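Local coordinates for uncharacterized protein (Sus scrofa, PDB 5BNF) that is the porcine form of CD38, a disulfide-rich member of the ADP-ribosyl cyclase family, at residues R16-Y21 against Q35-A40; T42-S47 against E56-L61; F95-T100 against V138-L143; C112-V115 against I120-E123; V176-L181 against N211-I216. All coordinates share one frame; numbering follows the deposited sequence.

In the fold
Contacts 1 and 2 share helix 34-45, their centres about 14 Å apart, and meet through Ala40 and Ile37 packing on Leu60 and Leu61. Contact 4, a loop pairing, lies about 14 Å from contact 2, centre to centre, and abuts it where Phe45 meets Gly113. Contact 3, whose centre is about 3 Å from that of the chain, sets the 95-100 loop against helix 135-149, whose Phe139 and Leu142 touch Tyr58 of contact 2. Along the chain contacts 1, 2 and 3 follow one another, contact 4 falls between the segments of contact 3, and contact 5 comes last. Asn141 of helix 135-149 touches Val176 of contact 5, joining the helical part to the parallel-sheet part, about 33 Å from contact 1, centre to centre.

Contact 1: residues R16-Y21 against Q35-A40; sequences RRCYTY and QKIKKA
Cys18 and Ile37 face each other between two neighbouring helices, both with their CB atoms directed at the opposite segment. Cys18 SG lies 4.5 Å from Ile37 CG1, a loose apolar touch rather than an interlocked one. The backbones stay well apart, with 8.1 Å between the CA atoms of Cys18 and Ile37, the closest such pair here. Tyr19 behaves differently: its CB starts off to one flank, and its ring then brings the hydroxyl end over toward the first turn of helix 34-45. That course follows from a first torsion of -82°, which sets CG anti to the carbonyl carbon. Tyr19 OH ends 4.0 Å from Gln35 N, too far for a hydrogen bond, with the nitrogen oblique to the ring. The Gln35 side chain leads its amide away from Tyr19.

Helices 10-25 and 34-45 belong to the helical part of the ADP-ribosyl cyclase fold, and a disulfide pins them together here. Cys18 SG is bonded to Cys34 SG, one residue before the second segment, so a covalent link stands beside the thin noncovalent contact. Deeper in, Ile37 also packs on Leu61 and Leu64 of helix 59-64, while Cys18 touches Ile105 of helix 101-106. Toward the surface, Tyr19 lies against Asp33, and Gln35 is exposed.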
# COMPACT_ATOMS: atom_id res chain seq x y z
N ARG A 16 -10.01 14.18 -10.04
CA ARG A 16 -10.83 13.33 -10.89
C ARG A 16 -11.00 11.95 -10.26
O ARG A 16 -12.11 11.52 -9.96
CB ARG A 16 -10.18 13.16 -12.26
CG ARG A 16 -10.80 12.03 -13.07
CD ARG A 16 -9.76 11.32 -13.92
NE ARG A 16 -9.92 11.60 -15.35
CZ ARG A 16 -8.96 12.12 -16.11
NH1 ARG A 16 -7.78 12.43 -15.58
NH2 ARG A 16 -9.19 12.33 -17.40
N ARG A 17 -9.87 11.27 -10.07
CA ARG A 17 -9.85 9.94 -9.50
C ARG A 17 -10.74 9.83 -8.27
O ARG A 17 -11.56 8.93 -8.17
CB ARG A 17 -8.42 9.52 -9.14
CG ARG A 17 -7.53 9.27 -10.34
CD ARG A 17 -6.24 8.56 -9.94
NE ARG A 17 -5.40 8.25 -11.09
CZ ARG A 17 -4.23 7.64 -11.02
NH1 ARG A 17 -3.76 7.26 -9.84
NH2 ARG A 17 -3.53 7.40 -12.12
N CYS A 18 -10.57 10.76 -7.34
CA CYS A 18 -11.37 10.75 -6.12
C CYS A 18 -12.87 10.68 -6.41
O CYS A 18 -13.57 9.83 -5.87
CB CYS A 18 -11.06 11.98 -5.27
SG CYS A 18 -12.12 12.14 -3.81
N TYR A 19 -13.37 11.59 -7.24
CA TYR A 19 -14.79 11.57 -7.55
C TYR A 19 -15.18 10.25 -8.18
O TYR A 19 -16.08 9.57 -7.69
CB TYR A 19 -15.16 12.74 -8.47
CG TYR A 19 -15.38 14.04 -7.71
CD1 TYR A 19 -16.26 14.09 -6.63
CD2 TYR A 19 -14.69 15.20 -8.05
CE1 TYR A 19 -16.45 15.27 -5.91
CE2 TYR A 19 -14.88 16.38 -7.34
CZ TYR A 19 -15.76 16.41 -6.27
OH TYR A 19 -15.96 17.57 -5.55
N THR A 20 -14.49 9.86 -9.24
CA THR A 20 -14.78 8.60 -9.90
C THR A 20 -14.89 7.46 -8.90
O THR A 20 -15.62 6.49 -9.12
CB THR A 20 -13.71 8.26 -10.94
OG1 THR A 20 -13.66 9.28 -11.94
CG2 THR A 20 -14.02 6.93 -11.60
N TYR A 21 -14.17 7.58 -7.78
CA TYR A 21 -14.19 6.54 -6.76
C TYR A 21 -15.46 6.55 -5.91
O TYR A 21 -16.08 5.51 -5.70
CB TYR A 21 -12.97 6.67 -5.83
CG TYR A 21 -12.80 5.50 -4.89
CD1 TYR A 21 -12.23 4.30 -5.32
CD2 TYR A 21 -13.22 5.58 -3.56
CE1 TYR A 21 -12.08 3.21 -4.45
CE2 TYR A 21 -13.08 4.49 -2.69
CZ TYR A 21 -12.51 3.32 -3.14
OH TYR A 21 -12.34 2.26 -2.28
N GLN A 35 -12.78 17.60 -3.14
CA GLN A 35 -11.99 18.82 -3.11
C GLN A 35 -11.29 18.96 -1.76
O GLN A 35 -10.15 19.42 -1.68
CB GLN A 35 -12.86 20.05 -3.39
CG GLN A 35 -12.28 21.39 -2.94
CD GLN A 35 -10.90 21.70 -3.50
OE1 GLN A 35 -10.66 21.57 -4.71
NE2 GLN A 35 -9.99 22.13 -2.63
N LYS A 36 -11.97 18.55 -0.70
CA LYS A 36 -11.41 18.62 0.65
C LYS A 36 -10.19 17.71 0.71
O LYS A 36 -9.15 18.08 1.26
CB LYS A 36 -12.44 18.14 1.67
CG LYS A 36 -12.69 19.09 2.82
CD LYS A 36 -14.18 19.28 3.05
CE LYS A 36 -14.89 17.96 3.32
NZ LYS A 36 -16.36 18.13 3.41
N ILE A 37 -10.33 16.52 0.14
CA ILE A 37 -9.25 15.54 0.12
C ILE A 37 -8.05 16.10 -0.64
O ILE A 37 -6.94 16.13 -0.11
CB ILE A 37 -9.71 14.22 -0.57
CG1 ILE A 37 -10.84 13.57 0.23
CG2 ILE A 37 -8.54 13.25 -0.66
CD1 ILE A 37 -10.43 13.02 1.58
N LYS A 38 -8.28 16.54 -1.87
CA LYS A 38 -7.23 17.10 -2.72
C LYS A 38 -6.45 18.19 -2.01
O LYS A 38 -5.23 18.30 -2.15
CB LYS A 38 -7.84 17.65 -4.00
CG LYS A 38 -6.94 18.63 -4.74
CD LYS A 38 -7.71 19.40 -5.80
CE LYS A 38 -7.06 20.74 -6.09
NZ LYS A 38 -7.87 21.57 -7.03
N LYS A 39 -7.17 19.01 -1.25
CA LYS A 39 -6.55 20.11 -0.51
C LYS A 39 -5.59 19.55 0.53
O LYS A 39 -4.47 20.02 0.67
CB LYS A 39 -7.62 20.95 0.18
CG LYS A 39 -7.07 22.15 0.93
CD LYS A 39 -6.44 23.15 -0.02
CE LYS A 39 -5.87 24.33 0.74
NZ LYS A 39 -5.15 25.25 -0.18
N ALA A 40 -6.05 18.54 1.26
CA ALA A 40 -5.25 17.90 2.29
C ALA A 40 -4.00 17.23 1.73
O ALA A 40 -2.90 17.35 2.28
CB ALA A 40 -6.08 16.89 3.03

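Contact 2: residues T42-S47 against E56-L61; sequences TDAFIS and EDYDLL
Ala44 drives its methyl group into the turn that leads to helix 59-64, and nearly all the tight packing gathers on that one carbon. Its CB lies 3.3 Å from Asp57 O, while the ring of Tyr58 comes in obliquely, with CD1 at 3.7 Å from Ala44 CB. CE1 of the same ring is almost as near, so one side of the phenol runs past the methyl. The small residue lets the backbones draw close: the CA atoms of Ala44 and Asp57 are only 5.3 Å apart. Tyr58 reaches this place with CG anti to its carbonyl carbon (chi1 -73°), which swings the ring from the flank toward Ala44.

Within the helical part of the ADP-ribosyl cyclase fold, this joins the C-terminal part of helix 34-45 to the 3-10 turn that runs through Asp57 to Tyr58, with Tyr58 at the N-cap position of the next helix. The phenol is fixed at its far end as well, since Tyr58 OH hydrogen-bonds with Phe135 O and Trp111 NE1, and Phe139 meets the ring edge-to-face.

Asp57 marks the looser side, being partly exposed. Its CB lies 3.8 Å from Ala44 O, but its carboxylate takes no part in a bond across the contact: OD2 accepts from Arg54 N, and OD1 makes a long, weak ion pair with Lys48 NZ.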
# COMPACT_ATOMS: atom_id res chain seq x y z
N THR A 42 -2.38 17.83 -1.12
CA THR A 42 -1.50 18.91 -1.53
C THR A 42 -0.90 19.70 -0.35
O THR A 42 0.30 19.97 -0.33
CB THR A 42 -2.25 19.89 -2.44
OG1 THR A 42 -2.77 19.19 -3.58
CG2 THR A 42 -1.32 20.98 -2.92
N ASP A 43 -1.74 20.06 0.62
CA ASP A 43 -1.27 20.80 1.78
C ASP A 43 -0.20 20.07 2.56
O ASP A 43 0.63 20.68 3.23
CB ASP A 43 -2.44 21.11 2.71
CG ASP A 43 -3.33 22.20 2.17
OD1 ASP A 43 -3.15 22.58 0.99
OD2 ASP A 43 -4.22 22.67 2.92
N ALA A 44 -0.23 18.75 2.46
CA ALA A 44 0.71 17.90 3.17
C ALA A 44 2.17 17.99 2.70
O ALA A 44 3.08 17.74 3.49
CB ALA A 44 0.25 16.45 3.08
N PHE A 45 2.39 18.37 1.45
CA PHE A 45 3.76 18.41 0.92
C PHE A 45 4.19 19.68 0.19
O PHE A 45 5.37 20.00 0.16
CB PHE A 45 3.97 17.21 0.00
CG PHE A 45 3.24 17.32 -1.32
CD1 PHE A 45 3.81 18.02 -2.38
CD2 PHE A 45 2.00 16.71 -1.50
CE1 PHE A 45 3.15 18.12 -3.60
CE2 PHE A 45 1.33 16.80 -2.74
CZ PHE A 45 1.91 17.51 -3.79
N ILE A 46 3.23 20.37 -0.42
CA ILE A 46 3.52 21.58 -1.16
C ILE A 46 4.37 22.56 -0.36
O ILE A 46 4.16 22.76 0.84
CB ILE A 46 2.20 22.26 -1.61
CG1 ILE A 46 2.23 22.52 -3.12
CG2 ILE A 46 2.00 23.58 -0.89
CD1 ILE A 46 2.24 21.26 -3.96
N SER A 47 5.35 23.15 -1.04
CA SER A 47 6.27 24.13 -0.45
C SER A 47 7.03 23.63 0.78
O SER A 47 7.39 24.42 1.65
CB SER A 47 5.53 25.41 -0.09
OG SER A 47 4.82 25.27 1.12
N GLU A 56 2.89 12.22 10.32
CA GLU A 56 1.98 13.25 10.81
C GLU A 56 1.48 14.23 9.75
O GLU A 56 0.33 14.67 9.81
CB GLU A 56 2.66 14.06 11.93
CG GLU A 56 2.93 13.29 13.22
CD GLU A 56 3.82 12.07 13.04
OE1 GLU A 56 4.69 12.08 12.15
OE2 GLU A 56 3.65 11.10 13.81
N ASP A 57 2.33 14.58 8.79
CA ASP A 57 1.93 15.51 7.74
C ASP A 57 0.70 15.01 6.99
O ASP A 57 0.06 15.78 6.28
CB ASP A 57 3.06 15.75 6.74
CG ASP A 57 4.30 16.34 7.39
OD1 ASP A 57 4.16 17.20 8.28
OD2 ASP A 57 5.42 15.96 6.99
N TYR A 58 0.38 13.73 7.15
CA TYR A 58 -0.77 13.17 6.46
C TYR A 58 -1.98 12.89 7.36
O TYR A 58 -2.96 12.30 6.91
CB TYR A 58 -0.38 11.87 5.75
CG TYR A 58 0.47 12.05 4.50
CD1 TYR A 58 -0.01 12.74 3.40
CD2 TYR A 58 1.73 11.46 4.41
CE1 TYR A 58 0.74 12.83 2.22
CE2 TYR A 58 2.49 11.55 3.25
CZ TYR A 58 1.99 12.24 2.16
OH TYR A 58 2.77 12.33 1.02
N ASP A 59 -1.92 13.31 8.62
CA ASP A 59 -3.04 13.08 9.52
C ASP A 59 -4.35 13.50 8.87
O ASP A 59 -5.23 12.67 8.62
CB ASP A 59 -2.85 13.83 10.84
CG ASP A 59 -1.70 13.29 11.67
OD1 ASP A 59 -1.32 12.11 11.46
OD2 ASP A 59 -1.18 14.02 12.53
N LEU A 60 -4.48 14.78 8.58
CA LEU A 60 -5.67 15.32 7.95
C LEU A 60 -6.12 14.42 6.80
O LEU A 60 -7.27 14.03 6.72
CB LEU A 60 -5.39 16.73 7.44
CG LEU A 60 -6.52 17.63 6.90
CD1 LEU A 60 -7.25 16.96 5.78
CD2 LEU A 60 -7.49 17.96 8.02
N LEU A 61 -5.19 14.11 5.91
CA LEU A 61 -5.50 13.27 4.75
C LEU A 61 -5.97 11.86 5.12
O LEU A 61 -6.90 11.35 4.50
CB LEU A 61 -4.29 13.19 3.82
CG LEU A 61 -4.52 12.41 2.53
CD1 LEU A 61 -5.67 13.03 1.74
CD2 LEU A 61 -3.25 12.42 1.71

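Contact 3: residues F95-T100 against V138-L143; sequences FTLENT and VFWNLL
Leu97 and Leu143 make the tightest meeting here, their side chains crossing at a slant. CD1 of Leu97 sits 3.4 Å from CG of Leu143, closer than carbons usually pack, and 3.6 Å from Leu143 CD2. The other branch, Leu97 CD2, turns to Trp140 and approaches the indole at its edge, near the ring plane, 4.2 Å from CE3. Glu98 adds a more distant neighbour, its OE2 4.5 Å from Trp140 CZ3.

In the next shell, Leu97 holds CG anti to its backbone N (chi1 -175°), which carries CG toward the helix. Its carbonyl is gripped by Thr100: OG1 donates to Leu97 O at 2.8 Å, in the carbonyl plane, and Thr100 N binds the same oxygen. The indole is backed over the centre of one face by CE2 of Phe139, 3.8 Å above the plane. Farther out, Leu97 also touches Ser144 and Phe147, and Leu143 packs on Leu102 and Met62.

Thr100 OG1 also hydrogen-bonds with Gly103 N, so the segment ends as a side-chain N-cap: a 3-10 turn leading into helix 101-106 while packing against helix 135-149, near the centre of this ADP-ribosyl cyclase fold.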
# COMPACT_ATOMS: atom_id res chain seq x y z
N PHE A 95 -10.55 -6.16 -1.61
CA PHE A 95 -9.71 -4.99 -1.44
C PHE A 95 -8.20 -5.14 -1.26
O PHE A 95 -7.74 -5.69 -0.27
CB PHE A 95 -10.23 -4.15 -0.28
CG PHE A 95 -11.62 -3.63 -0.47
CD1 PHE A 95 -11.84 -2.33 -0.92
CD2 PHE A 95 -12.72 -4.45 -0.22
CE1 PHE A 95 -13.14 -1.85 -1.11
CE2 PHE A 95 -14.02 -3.98 -0.40
CZ PHE A 95 -14.23 -2.67 -0.85
N THR A 96 -7.44 -4.62 -2.23
CA THR A 96 -5.99 -4.61 -2.14
C THR A 96 -5.75 -3.13 -1.81
O THR A 96 -6.65 -2.32 -1.97
CB THR A 96 -5.32 -4.96 -3.48
OG1 THR A 96 -5.70 -4.01 -4.48
CG2 THR A 96 -5.72 -6.35 -3.91
N LEU A 97 -4.56 -2.76 -1.35
CA LEU A 97 -4.32 -1.36 -1.00
C LEU A 97 -4.73 -0.38 -2.11
O LEU A 97 -5.30 0.67 -1.84
CB LEU A 97 -2.85 -1.13 -0.62
CG LEU A 97 -2.48 0.27 -0.10
CD1 LEU A 97 -3.46 0.73 0.96
CD2 LEU A 97 -1.07 0.24 0.46
N GLU A 98 -4.46 -0.74 -3.36
CA GLU A 98 -4.80 0.12 -4.49
C GLU A 98 -6.30 0.22 -4.80
O GLU A 98 -6.70 1.01 -5.65
CB GLU A 98 -4.06 -0.33 -5.76
CG GLU A 98 -2.55 -0.34 -5.65
CD GLU A 98 -2.05 -1.36 -4.65
OE1 GLU A 98 -2.45 -2.54 -4.76
OE2 GLU A 98 -1.27 -0.99 -3.75
N ASN A 99 -7.12 -0.59 -4.13
CA ASN A 99 -8.56 -0.53 -4.38
C ASN A 99 -9.28 0.34 -3.36
O ASN A 99 -10.49 0.54 -3.45
CB ASN A 99 -9.17 -1.94 -4.40
CG ASN A 99 -8.63 -2.80 -5.53
OD1 ASN A 99 -8.58 -2.36 -6.68
ND2 ASN A 99 -8.23 -4.02 -5.21
N THR A 100 -8.54 0.85 -2.38
CA THR A 100 -9.12 1.72 -1.37
C THR A 100 -9.11 3.12 -1.95
O THR A 100 -8.41 3.39 -2.93
CB THR A 100 -8.30 1.72 -0.08
OG1 THR A 100 -7.00 2.26 -0.34
CG2 THR A 100 -8.17 0.32 0.46
N VAL A 138 6.66 7.91 2.42
CA VAL A 138 6.00 8.03 3.70
C VAL A 138 4.51 7.78 3.54
O VAL A 138 3.88 7.11 4.35
CB VAL A 138 6.23 9.39 4.33
CG1 VAL A 138 5.25 9.63 5.46
CG2 VAL A 138 7.67 9.46 4.85
N PHE A 139 3.96 8.33 2.47
CA PHE A 139 2.56 8.14 2.18
C PHE A 139 2.26 6.64 2.10
O PHE A 139 1.54 6.09 2.93
CB PHE A 139 2.21 8.79 0.85
CG PHE A 139 0.83 8.47 0.39
CD1 PHE A 139 -0.26 9.07 0.99
CD2 PHE A 139 0.61 7.54 -0.62
CE1 PHE A 139 -1.56 8.73 0.60
CE2 PHE A 139 -0.68 7.20 -1.01
CZ PHE A 139 -1.76 7.80 -0.40
N TRP A 140 2.82 6.00 1.09
CA TRP A 140 2.60 4.57 0.89
C TRP A 140 2.92 3.72 2.11
O TRP A 140 2.25 2.73 2.37
CB TRP A 140 3.40 4.10 -0.33
CG TRP A 140 2.83 4.63 -1.60
CD1 TRP A 140 3.40 5.54 -2.43
CD2 TRP A 140 1.58 4.27 -2.19
NE1 TRP A 140 2.59 5.78 -3.51
CE2 TRP A 140 1.46 5.02 -3.39
CE3 TRP A 140 0.55 3.40 -1.83
CZ2 TRP A 140 0.35 4.91 -4.22
CZ3 TRP A 140 -0.56 3.30 -2.66
CH2 TRP A 140 -0.65 4.05 -3.84
N ASN A 141 3.94 4.12 2.86
CA ASN A 141 4.33 3.39 4.06
C ASN A 141 3.23 3.48 5.10
O ASN A 141 2.91 2.50 5.77
CB ASN A 141 5.61 3.97 4.64
CG ASN A 141 6.65 2.92 4.89
OD1 ASN A 141 6.50 2.08 5.78
ND2 ASN A 141 7.72 2.96 4.11
N LEU A 142 2.64 4.67 5.24
CA LEU A 142 1.57 4.89 6.20
C LEU A 142 0.26 4.23 5.77
O LEU A 142 -0.45 3.64 6.58
CB LEU A 142 1.36 6.39 6.39
CG LEU A 142 0.18 6.82 7.26
CD1 LEU A 142 0.28 6.16 8.64
CD2 LEU A 142 0.16 8.34 7.37
N LEU A 143 -0.06 4.32 4.48
CA LEU A 143 -1.28 3.74 3.95
C LEU A 143 -1.29 2.24 4.22
O LEU A 143 -2.28 1.67 4.68
CB LEU A 143 -1.38 3.99 2.45
CG LEU A 143 -2.81 3.89 1.92
CD1 LEU A 143 -3.69 4.83 2.74
CD2 LEU A 143 -2.86 4.25 0.43

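Contact 4: residues C112-V115 against I120-E123; sequences CGKV and INLE
Cys112 and Asn121 join two irregular loop segments between helices 101-106 and 135-149, a disulfide-tied loop of the ADP-ribosyl cyclase fold. One backbone hydrogen bond crosses the contact. Asn121 N donates to Cys112 O at 3.1 Å with an N-H...O angle of 154°, and it arrives nearly along the C=O axis. The same carbonyl oxygen is 3.8 Å from Ile120 CA, and the backbones close to 4.9 Å between the CA atoms of Gly113 and Ile120.

Covalent linkage comes from Cys112, whose SG is bonded to Cys125 SG, just past the second segment.

Among polar groups, Asn121 OD1 turns back on its own loop, accepting a hydrogen bond from Ser124 N and a weak one from Glu123 N, while Asn121 O pairs with Ser6 OG of the N-terminal region.

The remaining contact is van der Waals. Cys112 SG sits between the backbone N and the carbonyl carbon of its own residue (chi1 68°), which places it 4.0 Å from Asn121 CB. The Ile120 side chain touches Phe10 and Gln11 of helix 10-25. At the solvent side, the extended chain of Lys114 crosses the Asn121 side chain at a slant, with CD of Lys114 4.0 Å from ND2 of Asn121.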
# COMPACT_ATOMS: atom_id res chain seq x y z
N CYS A 112 6.10 15.81 -4.92
CA CYS A 112 7.02 16.41 -3.97
C CYS A 112 7.00 17.91 -4.17
O CYS A 112 6.84 18.40 -5.29
CB CYS A 112 8.44 15.87 -4.12
SG CYS A 112 9.33 16.32 -5.64
N GLY A 113 7.14 18.63 -3.07
CA GLY A 113 7.13 20.07 -3.14
C GLY A 113 8.52 20.65 -3.17
O GLY A 113 9.48 19.96 -3.51
N LYS A 114 8.62 21.91 -2.79
CA LYS A 114 9.88 22.62 -2.77
C LYS A 114 9.75 23.87 -1.91
O LYS A 114 8.77 24.61 -2.03
CB LYS A 114 10.24 23.00 -4.21
CG LYS A 114 11.48 23.82 -4.38
CD LYS A 114 11.72 24.06 -5.87
CE LYS A 114 12.92 24.96 -6.13
NZ LYS A 114 13.13 25.13 -7.59
N VAL A 115 10.72 24.09 -1.02
CA VAL A 115 10.70 25.26 -0.15
C VAL A 115 10.69 26.53 -0.98
O VAL A 115 11.52 26.71 -1.87
CB VAL A 115 11.92 25.29 0.80
CG1 VAL A 115 12.05 26.65 1.46
CG2 VAL A 115 11.76 24.22 1.88
N ILE A 120 4.14 22.08 -7.37
CA ILE A 120 4.83 20.79 -7.37
C ILE A 120 6.13 20.91 -8.15
O ILE A 120 6.30 21.83 -8.93
CB ILE A 120 3.97 19.70 -8.04
CG1 ILE A 120 3.68 20.10 -9.50
CG2 ILE A 120 2.66 19.52 -7.29
CD1 ILE A 120 2.81 19.11 -10.27
N ASN A 121 7.05 19.97 -7.93
CA ASN A 121 8.31 19.98 -8.65
C ASN A 121 8.27 18.88 -9.70
O ASN A 121 8.30 17.69 -9.38
CB ASN A 121 9.48 19.73 -7.70
CG ASN A 121 10.83 19.91 -8.37
OD1 ASN A 121 11.02 19.51 -9.52
ND2 ASN A 121 11.77 20.52 -7.66
N LEU A 122 8.19 19.29 -10.96
CA LEU A 122 8.11 18.33 -12.07
C LEU A 122 9.47 17.80 -12.46
O LEU A 122 9.59 16.73 -13.05
CB LEU A 122 7.45 19.00 -13.27
CG LEU A 122 6.01 19.49 -13.09
CD1 LEU A 122 5.60 20.32 -14.29
CD2 LEU A 122 5.09 18.30 -12.91
N GLU A 123 10.51 18.56 -12.12
CA GLU A 123 11.88 18.20 -12.43
C GLU A 123 12.29 16.84 -11.87
O GLU A 123 12.63 15.93 -12.63
CB GLU A 123 12.81 19.28 -11.89
CG GLU A 123 14.28 19.03 -12.09
CD GLU A 123 15.12 19.85 -11.12
OE1 GLU A 123 15.14 19.51 -9.91
OE2 GLU A 123 15.74 20.85 -11.56

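Contact 5: residues V176-L181 against N211-I216; sequences VEVHSL and NELQLI
Val178 meets Leu213 and Ile216 where two helices of the parallel-sheet part of this ADP-ribosyl cyclase fold run side by side. Helix 172-180 leads on to strand 186-194 and helix 208-219 to strand 223-229, neighbouring parallel strands of the four-stranded sheet. The short helical segments have their N-to-C directions 30° apart and their axes 11.1 Å apart at closest approach, so contact is through side chains alone.

Aliphatic packing carries most of the contact. Val178 does its touching with a single branch, CG1, which stands anti to the backbone N (chi1 -155°) and touches both partners. It lies 3.6 Å from CD1 of Leu213, the two side chains slanting across each other, and 3.8 Å from CG2 of Ile216, the Val178 and Ile216 side chains crossing at about a right angle. Ile216 has its CB directed toward the other helix, whereas Leu213 starts off to the flank and brings only its end in. Phe167, from a loop, touches all three residues, and Leu213 also rests on Phe224 of strand 223-229.

A polar tie comes from the backbone: His179 O hydrogen-bonds with Lys220 NZ, just beyond helix 208-219, a second link between the two helical regions. The His179 side chain is exposed. It crosses that of Ile216 at about a right angle, and Ile216 CD1 lies oblique to the imidazole, 4.1 Å from His179 CE1.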
# COMPACT_ATOMS: atom_id res chain seq x y z
N VAL A 176 6.64 -4.20 7.17
CA VAL A 176 5.60 -3.34 7.71
C VAL A 176 4.24 -4.01 7.92
O VAL A 176 3.83 -4.24 9.05
CB VAL A 176 5.39 -2.12 6.81
CG1 VAL A 176 4.20 -1.31 7.30
CG2 VAL A 176 6.64 -1.27 6.81
N GLU A 177 3.56 -4.33 6.82
CA GLU A 177 2.23 -4.92 6.88
C GLU A 177 2.03 -6.12 7.79
O GLU A 177 1.21 -6.05 8.69
CB GLU A 177 1.75 -5.22 5.46
CG GLU A 177 1.64 -3.96 4.63
CD GLU A 177 1.42 -4.23 3.16
OE1 GLU A 177 2.13 -5.09 2.60
OE2 GLU A 177 0.56 -3.56 2.56
N VAL A 178 2.77 -7.21 7.58
CA VAL A 178 2.58 -8.39 8.44
C VAL A 178 2.59 -8.07 9.93
O VAL A 178 1.78 -8.62 10.68
CB VAL A 178 3.68 -9.48 8.23
CG1 VAL A 178 3.12 -10.84 8.64
CG2 VAL A 178 4.13 -9.51 6.80
N HIS A 179 3.49 -7.19 10.35
CA HIS A 179 3.60 -6.82 11.77
C HIS A 179 2.49 -5.92 12.26
O HIS A 179 2.25 -5.83 13.45
CB HIS A 179 4.95 -6.13 12.03
CG HIS A 179 6.13 -6.97 11.70
ND1 HIS A 179 6.58 -7.99 12.51
CD2 HIS A 179 6.94 -6.99 10.60
CE1 HIS A 179 7.60 -8.60 11.93
NE2 HIS A 179 7.83 -8.02 10.77
N SER A 180 1.80 -5.25 11.34
CA SER A 180 0.71 -4.36 11.74
C SER A 180 -0.64 -5.06 11.81
O SER A 180 -1.64 -4.43 12.11
CB SER A 180 0.63 -3.16 10.79
OG SER A 180 1.73 -2.29 10.96
N LEU A 181 -0.67 -6.35 11.53
CA LEU A 181 -1.93 -7.09 11.61
C LEU A 181 -2.31 -7.23 13.08
O LEU A 181 -1.47 -7.56 13.92
CB LEU A 181 -1.78 -8.47 10.98
CG LEU A 181 -1.56 -8.48 9.47
CD1 LEU A 181 -1.13 -9.86 9.02
CD2 LEU A 181 -2.84 -8.07 8.77
N ASN A 211 8.56 -20.02 5.71
CA ASN A 211 8.64 -20.42 7.10
C ASN A 211 8.94 -19.18 7.94
O ASN A 211 8.52 -19.08 9.09
CB ASN A 211 9.74 -21.46 7.31
CG ASN A 211 9.89 -21.85 8.77
OD1 ASN A 211 9.05 -22.55 9.32
ND2 ASN A 211 10.95 -21.37 9.40
N GLU A 212 9.64 -18.21 7.36
CA GLU A 212 9.93 -16.99 8.09
C GLU A 212 8.64 -16.25 8.36
O GLU A 212 8.47 -15.65 9.43
CB GLU A 212 10.88 -16.09 7.30
CG GLU A 212 12.26 -16.64 7.13
CD GLU A 212 13.18 -15.67 6.42
OE1 GLU A 212 12.85 -15.26 5.28
OE2 GLU A 212 14.22 -15.32 7.00
N LEU A 213 7.73 -16.29 7.39
CA LEU A 213 6.43 -15.63 7.52
C LEU A 213 5.60 -16.36 8.57
O LEU A 213 4.96 -15.73 9.42
CB LEU A 213 5.69 -15.63 6.18
CG LEU A 213 4.21 -15.20 6.21
CD1 LEU A 213 4.08 -13.81 6.84
CD2 LEU A 213 3.64 -15.19 4.78
N GLN A 214 5.60 -17.68 8.49
CA GLN A 214 4.86 -18.49 9.44
C GLN A 214 5.28 -18.21 10.89
O GLN A 214 4.43 -18.02 11.76
CB GLN A 214 5.06 -19.97 9.09
CG GLN A 214 4.77 -20.92 10.24
CD GLN A 214 3.65 -21.89 9.93
OE1 GLN A 214 3.70 -22.61 8.93
NE2 GLN A 214 2.63 -21.90 10.78
N LEU A 215 6.58 -18.17 11.15
CA LEU A 215 7.05 -17.91 12.51
C LEU A 215 6.58 -16.55 13.01
O LEU A 215 6.24 -16.39 14.17
CB LEU A 215 8.57 -18.00 12.58
CG LEU A 215 9.16 -19.38 12.94
CD1 LEU A 215 8.35 -20.52 12.33
CD2 LEU A 215 10.59 -19.42 12.45
N ILE A 216 6.55 -15.57 12.12
CA ILE A 216 6.06 -14.25 12.50
C ILE A 216 4.64 -14.38 13.01
O ILE A 216 4.31 -13.89 14.08
CB ILE A 216 6.05 -13.29 11.30
CG1 ILE A 216 7.48 -12.88 10.94
CG2 ILE A 216 5.15 -12.10 11.61
CD1 ILE A 216 7.59 -12.04 9.66